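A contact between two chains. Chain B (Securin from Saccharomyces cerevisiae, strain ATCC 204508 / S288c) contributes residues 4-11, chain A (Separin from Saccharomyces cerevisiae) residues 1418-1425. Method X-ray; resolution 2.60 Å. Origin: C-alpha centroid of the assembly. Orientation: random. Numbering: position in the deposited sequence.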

# COMPACT_ATOMS: atom_id res chain seq x y z
N GLU B 4 -43.26 -28.07 25.66
CA GLU B 4 -43.19 -27.97 24.21
C GLU B 4 -41.78 -27.64 23.75
O GLU B 4 -40.92 -27.33 24.54
CB GLU B 4 -44.15 -26.91 23.69
CG GLU B 4 -45.61 -27.15 23.98
CD GLU B 4 -46.52 -26.11 23.36
OE1 GLU B 4 -46.32 -25.76 22.19
OE2 GLU B 4 -47.44 -25.64 24.04
N ILE B 5 -41.53 -27.71 22.45
CA ILE B 5 -40.21 -28.04 21.97
C ILE B 5 -39.88 -27.27 20.72
O ILE B 5 -40.75 -26.82 20.01
CB ILE B 5 -40.09 -29.55 21.74
CG1 ILE B 5 -38.83 -30.09 22.40
CG2 ILE B 5 -40.12 -29.91 20.26
CD1 ILE B 5 -38.14 -31.16 21.59
N ALA B 6 -38.60 -27.11 20.42
CA ALA B 6 -38.22 -26.29 19.29
C ALA B 6 -37.16 -26.93 18.42
O ALA B 6 -36.26 -27.55 18.92
CB ALA B 6 -37.74 -24.94 19.79
N PRO B 7 -37.25 -26.75 17.12
CA PRO B 7 -36.23 -27.33 16.25
C PRO B 7 -34.84 -26.82 16.62
O PRO B 7 -34.71 -25.75 17.20
CB PRO B 7 -36.64 -26.86 14.85
CG PRO B 7 -37.46 -25.66 15.08
CD PRO B 7 -38.20 -25.91 16.37
N GLN B 8 -33.81 -27.61 16.29
CA GLN B 8 -32.44 -27.22 16.57
C GLN B 8 -32.06 -26.00 15.74
O GLN B 8 -32.34 -25.93 14.55
CB GLN B 8 -31.48 -28.37 16.29
CG GLN B 8 -31.85 -29.65 17.00
CD GLN B 8 -30.80 -30.73 16.84
OE1 GLN B 8 -29.64 -30.44 16.50
NE2 GLN B 8 -31.19 -31.98 17.07
N ARG B 9 -31.42 -25.04 16.39
CA ARG B 9 -31.03 -23.85 15.67
C ARG B 9 -29.76 -24.17 14.90
O ARG B 9 -28.66 -24.24 15.46
CB ARG B 9 -30.89 -22.67 16.65
CG ARG B 9 -32.26 -22.23 17.24
CD ARG B 9 -32.15 -21.34 18.50
NE ARG B 9 -30.96 -21.69 19.26
CZ ARG B 9 -30.11 -20.80 19.78
NH1 ARG B 9 -29.02 -21.23 20.43
NH2 ARG B 9 -30.34 -19.49 19.66
N GLN B 10 -29.94 -24.44 13.62
CA GLN B 10 -28.86 -24.81 12.73
C GLN B 10 -28.07 -23.61 12.27
O GLN B 10 -28.23 -22.52 12.78
CB GLN B 10 -29.41 -25.54 11.52
CG GLN B 10 -30.70 -26.28 11.80
CD GLN B 10 -31.43 -26.63 10.53
OE1 GLN B 10 -31.28 -27.73 10.00
NE2 GLN B 10 -32.22 -25.70 10.02
N GLU B 11 -27.22 -23.81 11.28
CA GLU B 11 -26.38 -22.74 10.76
C GLU B 11 -26.84 -22.30 9.39
O GLU B 11 -27.05 -23.13 8.50
CB GLU B 11 -24.91 -23.18 10.71
CG GLU B 11 -24.32 -23.39 12.10
CD GLU B 11 -22.87 -23.89 12.04
OE1 GLU B 11 -22.39 -24.26 10.94
OE2 GLU B 11 -22.21 -23.93 13.11
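Chain A, residues 1418-1425: PNGDLSRT

A single hydrogen bond joins these two stretches, and a backbone amide supplies its proton: the N of Gln B8 donates to OD2 of Asp A1421 at 2.8 Å, with an N-H...acceptor angle of 152°. The arrangement illustrates a general way of holding an extended peptide, in which a carboxylate from a loop engages the main chain and leaves the peptide's own side chain out of the bond.

Securin is extended here without forming a regular strand, its phi/psi values lying near -143/158 at Ile B5, -135/142 at Ala B6 and -58/155 at Pro B7. Separin meets it with a loop that leads into a helix beginning at Ser A1423, Leu A1422 occupying the N-cap position. The backbones come nearest at Pro B7 and Asp A1421, whose CA atoms are 5.4 Å apart. From there the contacts run in opposite sequence order: Gln B10 and Gln B8 reach Asn A1419, whereas Ile B5 reaches Leu A1422 and Arg A1424.

Asp A1421 points its CB toward securin in the p rotamer, bringing OD2 to the amide and also to 3.7 Å from CB of Pro B7. Within the loop, ND2 of Asn A1419 makes a weak hydrogen bond to the same OD2 at 3.2 Å.

Beside this polar anchor lies an apolar patch. The CB of Leu A1422 leaves sideways, but the end of the side chain comes nearer, setting CD2 3.6 Å from CD of Pro B7 and 4.0 Å from CG2 of Ile B5. That same CG2 lies 4.4 Å from NH1 of Arg A1424, oblique to the guanidinium. Ala B6 turns its CB away, and Arg B9 does likewise, so neither side chain touches the loop.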

# COMPACT_ATOMS: atom_id res chain seq x y z
N PRO A 1418 -37.17 -31.16 8.34
CA PRO A 1418 -36.01 -31.46 7.49
C PRO A 1418 -34.81 -31.90 8.29
O PRO A 1418 -33.73 -32.03 7.73
CB PRO A 1418 -35.72 -30.12 6.80
CG PRO A 1418 -36.82 -29.18 7.19
CD PRO A 1418 -37.38 -29.71 8.47
N ASN A 1419 -34.98 -32.13 9.58
CA ASN A 1419 -33.85 -32.34 10.46
C ASN A 1419 -34.18 -33.30 11.59
O ASN A 1419 -33.40 -33.45 12.53
CB ASN A 1419 -33.37 -31.00 11.00
CG ASN A 1419 -31.95 -31.04 11.52
OD1 ASN A 1419 -30.98 -30.82 10.77
ND2 ASN A 1419 -31.81 -31.30 12.82
N GLY A 1420 -35.34 -33.95 11.50
CA GLY A 1420 -35.73 -34.96 12.47
C GLY A 1420 -35.67 -34.50 13.91
O GLY A 1420 -35.43 -35.30 14.81
N ASP A 1421 -35.88 -33.20 14.14
CA ASP A 1421 -35.83 -32.63 15.48
C ASP A 1421 -37.21 -32.14 15.94
O ASP A 1421 -37.33 -31.45 16.95
CB ASP A 1421 -34.82 -31.47 15.55
CG ASP A 1421 -34.96 -30.50 14.39
OD1 ASP A 1421 -35.91 -30.66 13.59
OD2 ASP A 1421 -34.12 -29.57 14.28
N LEU A 1422 -38.23 -32.52 15.17
CA LEU A 1422 -39.60 -32.11 15.44
C LEU A 1422 -40.55 -33.25 15.13
O LEU A 1422 -41.37 -33.17 14.21
CB LEU A 1422 -39.99 -30.89 14.60
CG LEU A 1422 -39.45 -29.51 14.98
CD1 LEU A 1422 -39.91 -28.50 13.95
CD2 LEU A 1422 -39.91 -29.12 16.37
N SER A 1423 -40.45 -34.32 15.90
CA SER A 1423 -41.04 -35.58 15.47
C SER A 1423 -42.54 -35.65 15.69
O SER A 1423 -43.24 -36.41 15.01
CB SER A 1423 -40.31 -36.73 16.18
OG SER A 1423 -38.95 -36.76 15.76
N ARG A 1424 -43.06 -34.84 16.62
CA ARG A 1424 -44.50 -34.78 16.88
C ARG A 1424 -45.18 -33.98 15.78
O ARG A 1424 -46.32 -34.25 15.38
CB ARG A 1424 -44.78 -34.15 18.25
CG ARG A 1424 -46.16 -34.41 18.88
CD ARG A 1424 -46.21 -33.79 20.29
NE ARG A 1424 -44.88 -33.79 20.91
CZ ARG A 1424 -44.18 -32.70 21.25
NH1 ARG A 1424 -42.97 -32.82 21.79
NH2 ARG A 1424 -44.69 -31.50 21.05
N THR A 1425 -44.47 -32.95 15.32
CA THR A 1425 -44.92 -32.15 14.19
C THR A 1425 -45.02 -33.05 12.98
O THR A 1425 -46.02 -33.04 12.26
CB THR A 1425 -43.97 -30.98 13.90
OG1 THR A 1425 -43.76 -30.22 15.09
CG2 THR A 1425 -44.54 -30.09 12.81